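Local structure of major capsid protein (Faustovirus, 5J7O) at residues Ser599-Asp602 / Pro606-Leu609; Pro123-Ile126 / Asp130-Leu133. The protein probably forms, as a trimer with a double jelly-roll fold, the main building block of the capsid of a large double-stranded DNA virus. All blocks are in the same frame, centred on the assembly; numbering follows the deposited sequence.

Contact 1: Ser599-Asp602 / Pro606-Leu609; sequences SFCD and PCDL
The ring of Phe600 meets Cys607 with its edge: SG of Cys607 lies practically in the ring plane, 5.1 Å from the centroid of the Phe600 ring and 88° off its normal. The touching atoms are CD2 and CE2 of Phe600, CD2 coming to 3.9 Å from SG of Cys607. This is a Cys sulfur-aromatic contact, in which the polarisable sulfur faces ring hydrogens and leaves the pi faces alone. Elsewhere round the same ring, Pro453, Thr523 and Asn605 also touch Phe600. The first torsions bring the partners together: CG of Phe600 is anti to the backbone N (chi1 -178°), while SG of Cys607 stands anti to its own carbonyl carbon and reaches back toward the loop. The same sulfur rests on CB of Cys601, 4.0 Å from SG of Cys607. Both cysteines are buried, and their short, apolar side chains let loop and strand pack closely, with the sulfurs too far apart to be bonded. Where the chain turns back, O of Asp602 approaches N of Pro606, which carries no hydrogen to give. The side chain of Asp602 is held separately, OD1 bonding ND2 of Asn605 within the turn. The arrangement is that of a loop joining two jelly-roll strands, 592-597 and 607-620, which belong to different sheets of this double jelly-roll protein.

Contact 2: Pro123-Ile126 / Asp130-Leu133; sequences PAFI and DQVL
Phe125, which the chain reaches through Pro123 and Ala124, lays its ring against Gln131 and carries nearly the whole contact. Its CB points toward the strand, and CG sits anti to the carbonyl carbon (chi1 -63°), which swings the ring out against the glutamine. CB of Gln131 is placed over the middle of one face, 3.7 Å from the centroid of the Phe125 ring and 9° off its normal, a CH-pi contact. Further out, the Gln131 amide is stacked over the CD2 side of the ring, the two planes 22° apart; CD of Gln131 is 3.5 Å from CD2 of Phe125, and OE1 of Gln131 is also near CD2 and CE2 of that ring. Glutamine suits this exposed place because its methylene groups and flat amide can lie along an aromatic face while its polar end remains bonded: NE2 gives a hydrogen bond to O of Gly127. The contact is a loop folding back on strand 131-133, an outermost strand, within this chain, of a seven-stranded mixed sheet, whose neighbour 138-142 pairs antiparallel with it. Val257 of the second subunit packs on both Phe125 and Gln131, so the pair also belongs to the interface of the trimer. Val132 meets the ring through its backbone, O of Val132 lying near the ring plane at 3.6 Å from CE1 of Phe125. CZ of Phe125 also reaches CB of Leu133, 4.2 Å away, an apolar touch that Val138 extends, since it packs on both side chains. Beyond the aromatic residue, Ile126 turns its CB away from 130-133.

Overall arrangement
Contact 1 and contact 2 lie in separate regions of the capsid protein and do not touch: their centres are about 42 Å apart and their nearest atoms about 29 Å. They follow in series along the chain, contact 2 closing before contact 1 opens. Contact 1, about 22 Å from the centre of the chain, is partly buried and is touched by no other protein chain of the trimer. Contact 2 stands about 43 Å from that centre, at the surface, and meets the second subunit. Both are short loop-to-strand returns with three residues between their segments. Contact 1 turns on the sulfur of Cys607, at a join between two sheets; contact 2 turns on the ring of Phe125, at an outermost strand, within this chain, of a third.

Contact 1: Ser599-Asp602 / Pro606-Leu609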
ATOM      1  N   SER B 599      15.970  24.831  10.554  1.00 40.67           N
ATOM      2  CA  SER B 599      17.199  24.828   9.775  1.00 41.56           C
ATOM      3  C   SER B 599      16.995  25.374   8.369  1.00 40.10           C
ATOM      4  O   SER B 599      17.972  25.523   7.627  1.00 39.43           O
ATOM      5  CB  SER B 599      17.776  23.410   9.696  1.00 41.44           C
ATOM      6  OG  SER B 599      18.160  22.940  10.978  1.00 42.46           O
ATOM      7  N   PHE B 600      15.755  25.686   7.992  1.00 39.02           N
ATOM      8  CA  PHE B 600      15.423  26.128   6.646  1.00 39.59           C
ATOM      9  C   PHE B 600      14.967  27.578   6.588  1.00 40.93           C
ATOM     10  O   PHE B 600      15.419  28.334   5.723  1.00 41.80           O
ATOM     11  CB  PHE B 600      14.332  25.221   6.057  1.00 38.97           C
ATOM     12  CG  PHE B 600      13.958  25.561   4.643  1.00 38.25           C
ATOM     13  CD1 PHE B 600      14.754  25.149   3.587  1.00 37.95           C
ATOM     14  CD2 PHE B 600      12.811  26.288   4.367  1.00 38.60           C
ATOM     15  CE1 PHE B 600      14.418  25.458   2.284  1.00 37.61           C
ATOM     16  CE2 PHE B 600      12.467  26.601   3.064  1.00 39.07           C
ATOM     17  CZ  PHE B 600      13.274  26.187   2.022  1.00 39.05           C
ATOM     18  N   CYS B 601      14.086  27.989   7.498  1.00 42.62           N
ATOM     19  CA  CYS B 601      13.415  29.278   7.381  1.00 44.22           C
ATOM     20  C   CYS B 601      14.380  30.427   7.656  1.00 46.34           C
ATOM     21  O   CYS B 601      14.982  30.500   8.732  1.00 50.17           O
ATOM     22  CB  CYS B 601      12.230  29.337   8.342  1.00 44.27           C
ATOM     23  SG  CYS B 601      11.277  30.872   8.264  1.00 44.89           S
ATOM     24  N   ASP B 602      14.523  31.320   6.681  1.00 44.19           N
ATOM     25  CA  ASP B 602      15.230  32.584   6.855  1.00 44.92           C
ATOM     26  C   ASP B 602      14.684  33.573   5.829  1.00 43.31           C
ATOM     27  O   ASP B 602      13.687  33.299   5.151  1.00 41.28           O
ATOM     28  CB  ASP B 602      16.750  32.398   6.750  1.00 49.07           C
ATOM     29  CG  ASP B 602      17.171  31.632   5.507  1.00 52.77           C
ATOM     30  OD1 ASP B 602      16.458  31.692   4.483  1.00 53.03           O
ATOM     31  OD2 ASP B 602      18.229  30.971   5.554  1.00 54.61           O
ATOM     32  N   PRO B 606      11.109  32.467   3.184  1.00 45.36           N
ATOM     33  CA  PRO B 606      10.000  32.731   4.108  1.00 43.45           C
ATOM     34  C   PRO B 606       9.028  31.563   4.154  1.00 40.90           C
ATOM     35  O   PRO B 606       8.749  30.920   3.139  1.00 39.40           O
ATOM     36  CB  PRO B 606       9.341  33.988   3.525  1.00 43.49           C
ATOM     37  CG  PRO B 606       9.725  33.983   2.086  1.00 44.17           C
ATOM     38  CD  PRO B 606      11.100  33.384   2.031  1.00 44.95           C
ATOM     39  N   CYS B 607       8.516  31.290   5.351  1.00 40.26           N
ATOM     40  CA  CYS B 607       7.586  30.196   5.574  1.00 40.22           C
ATOM     41  C   CYS B 607       6.406  30.685   6.400  1.00 40.36           C
ATOM     42  O   CYS B 607       6.482  31.707   7.089  1.00 39.91           O
ATOM     43  CB  CYS B 607       8.263  29.013   6.281  1.00 41.10           C
ATOM     44  SG  CYS B 607       9.717  28.351   5.437  1.00 42.02           S
ATOM     45  N   ASP B 608       5.308  29.939   6.324  1.00 39.54           N
ATOM     46  CA  ASP B 608       4.086  30.241   7.057  1.00 39.25           C
ATOM     47  C   ASP B 608       3.890  29.189   8.141  1.00 37.72           C
ATOM     48  O   ASP B 608       3.737  28.001   7.835  1.00 37.01           O
ATOM     49  CB  ASP B 608       2.879  30.274   6.120  1.00 40.36           C
ATOM     50  CG  ASP B 608       2.974  31.377   5.084  1.00 40.18           C
ATOM     51  OD1 ASP B 608       3.515  32.453   5.407  1.00 40.12           O
ATOM     52  OD2 ASP B 608       2.504  31.166   3.946  1.00 41.65           O
ATOM     53  N   LEU B 609       3.895  29.622   9.399  1.00 38.27           N
ATOM     54  CA  LEU B 609       3.631  28.715  10.515  1.00 38.27           C
ATOM     55  C   LEU B 609       2.124  28.533  10.626  1.00 39.99           C
ATOM     56  O   LEU B 609       1.411  29.412  11.116  1.00 40.80           O
ATOM     57  CB  LEU B 609       4.223  29.251  11.813  1.00 36.72           C
ATOM     58  CG  LEU B 609       4.228  28.212  12.937  1.00 35.19           C
ATOM     59  CD1 LEU B 609       5.237  27.110  12.640  1.00 33.45           C
ATOM     60  CD2 LEU B 609       4.500  28.850  14.288  1.00 34.61           C
TER

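Contact 2: Pro123-Ile126 / Asp130-Leu133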
ATOM      1  N   PRO B 123      17.674  26.450 -28.244  1.00 42.49           N
ATOM      2  CA  PRO B 123      18.640  26.948 -27.258  1.00 42.99           C
ATOM      3  C   PRO B 123      19.870  27.535 -27.934  1.00 44.56           C
ATOM      4  O   PRO B 123      20.128  27.333 -29.122  1.00 45.19           O
ATOM      5  CB  PRO B 123      18.997  25.703 -26.438  1.00 43.39           C
ATOM      6  CG  PRO B 123      17.886  24.734 -26.697  1.00 43.98           C
ATOM      7  CD  PRO B 123      17.443  25.003 -28.101  1.00 43.37           C
ATOM      8  N   ALA B 124      20.643  28.274 -27.142  1.00 46.08           N
ATOM      9  CA  ALA B 124      21.840  28.924 -27.651  1.00 46.18           C
ATOM     10  C   ALA B 124      22.911  27.890 -27.995  1.00 45.10           C
ATOM     11  O   ALA B 124      22.776  26.691 -27.729  1.00 44.30           O
ATOM     12  CB  ALA B 124      22.378  29.927 -26.631  1.00 46.29           C
ATOM     13  N   PHE B 125      23.992  28.375 -28.601  1.00 45.76           N
ATOM     14  CA  PHE B 125      25.115  27.516 -28.948  1.00 44.57           C
ATOM     15  C   PHE B 125      25.826  27.029 -27.692  1.00 43.96           C
ATOM     16  O   PHE B 125      25.918  27.738 -26.687  1.00 46.00           O
ATOM     17  CB  PHE B 125      26.106  28.265 -29.840  1.00 43.35           C
ATOM     18  CG  PHE B 125      25.539  28.683 -31.167  1.00 42.15           C
ATOM     19  CD1 PHE B 125      24.847  27.782 -31.957  1.00 43.24           C
ATOM     20  CD2 PHE B 125      25.700  29.981 -31.624  1.00 42.53           C
ATOM     21  CE1 PHE B 125      24.326  28.166 -33.179  1.00 45.18           C
ATOM     22  CE2 PHE B 125      25.181  30.372 -32.844  1.00 44.36           C
ATOM     23  CZ  PHE B 125      24.494  29.463 -33.623  1.00 44.89           C
ATOM     24  N   ILE B 126      26.338  25.801 -27.756  1.00 42.46           N
ATOM     25  CA  ILE B 126      27.129  25.243 -26.667  1.00 42.27           C
ATOM     26  C   ILE B 126      28.606  25.400 -26.999  1.00 44.03           C
ATOM     27  O   ILE B 126      29.369  25.995 -26.230  1.00 44.00           O
ATOM     28  CB  ILE B 126      26.779  23.767 -26.406  1.00 42.10           C
ATOM     29  CG1 ILE B 126      25.345  23.642 -25.890  1.00 40.68           C
ATOM     30  CG2 ILE B 126      27.756  23.158 -25.416  1.00 41.69           C
ATOM     31  CD1 ILE B 126      24.926  22.220 -25.589  1.00 40.05           C
ATOM     32  N   ASP B 130      32.011  26.003 -35.481  1.00 57.35           N
ATOM     33  CA  ASP B 130      31.135  25.396 -36.485  1.00 55.84           C
ATOM     34  C   ASP B 130      29.661  25.574 -36.125  1.00 53.83           C
ATOM     35  O   ASP B 130      28.868  24.630 -36.144  1.00 52.73           O
ATOM     36  CB  ASP B 130      31.481  23.919 -36.677  1.00 56.97           C
ATOM     37  CG  ASP B 130      32.958  23.698 -36.956  1.00 57.75           C
ATOM     38  OD1 ASP B 130      33.576  24.561 -37.615  1.00 58.74           O
ATOM     39  OD2 ASP B 130      33.501  22.664 -36.513  1.00 57.06           O
ATOM     40  N   GLN B 131      29.292  26.811 -35.806  1.00 52.84           N
ATOM     41  CA  GLN B 131      27.948  27.108 -35.329  1.00 51.89           C
ATOM     42  C   GLN B 131      26.981  27.255 -36.498  1.00 52.16           C
ATOM     43  O   GLN B 131      27.234  28.021 -37.434  1.00 51.75           O
ATOM     44  CB  GLN B 131      27.961  28.380 -34.484  1.00 51.72           C
ATOM     45  CG  GLN B 131      28.873  28.295 -33.272  1.00 51.98           C
ATOM     46  CD  GLN B 131      29.005  29.618 -32.547  1.00 53.43           C
ATOM     47  OE1 GLN B 131      28.779  30.681 -33.125  1.00 55.23           O
ATOM     48  NE2 GLN B 131      29.372  29.560 -31.272  1.00 53.46           N
ATOM     49  N   VAL B 132      25.876  26.514 -36.442  1.00 49.91           N
ATOM     50  CA  VAL B 132      24.828  26.562 -37.454  1.00 48.74           C
ATOM     51  C   VAL B 132      23.484  26.645 -36.743  1.00 47.41           C
ATOM     52  O   VAL B 132      23.232  25.890 -35.797  1.00 46.26           O
ATOM     53  CB  VAL B 132      24.859  25.331 -38.385  1.00 47.63           C
ATOM     54  CG1 VAL B 132      23.938  25.544 -39.577  1.00 47.03           C
ATOM     55  CG2 VAL B 132      26.278  25.025 -38.844  1.00 46.34           C
ATOM     56  N   LEU B 133      22.624  27.556 -37.196  1.00 48.74           N
ATOM     57  CA  LEU B 133      21.273  27.692 -36.667  1.00 46.81           C
ATOM     58  C   LEU B 133      20.276  27.461 -37.791  1.00 46.88           C
ATOM     59  O   LEU B 133      20.268  28.200 -38.783  1.00 47.50           O
ATOM     60  CB  LEU B 133      21.053  29.064 -36.029  1.00 44.94           C
ATOM     61  CG  LEU B 133      19.653  29.283 -35.445  1.00 42.13           C
ATOM     62  CD1 LEU B 133      19.341  28.243 -34.377  1.00 41.51           C
ATOM     63  CD2 LEU B 133      19.504  30.691 -34.889  1.00 40.77           C
TER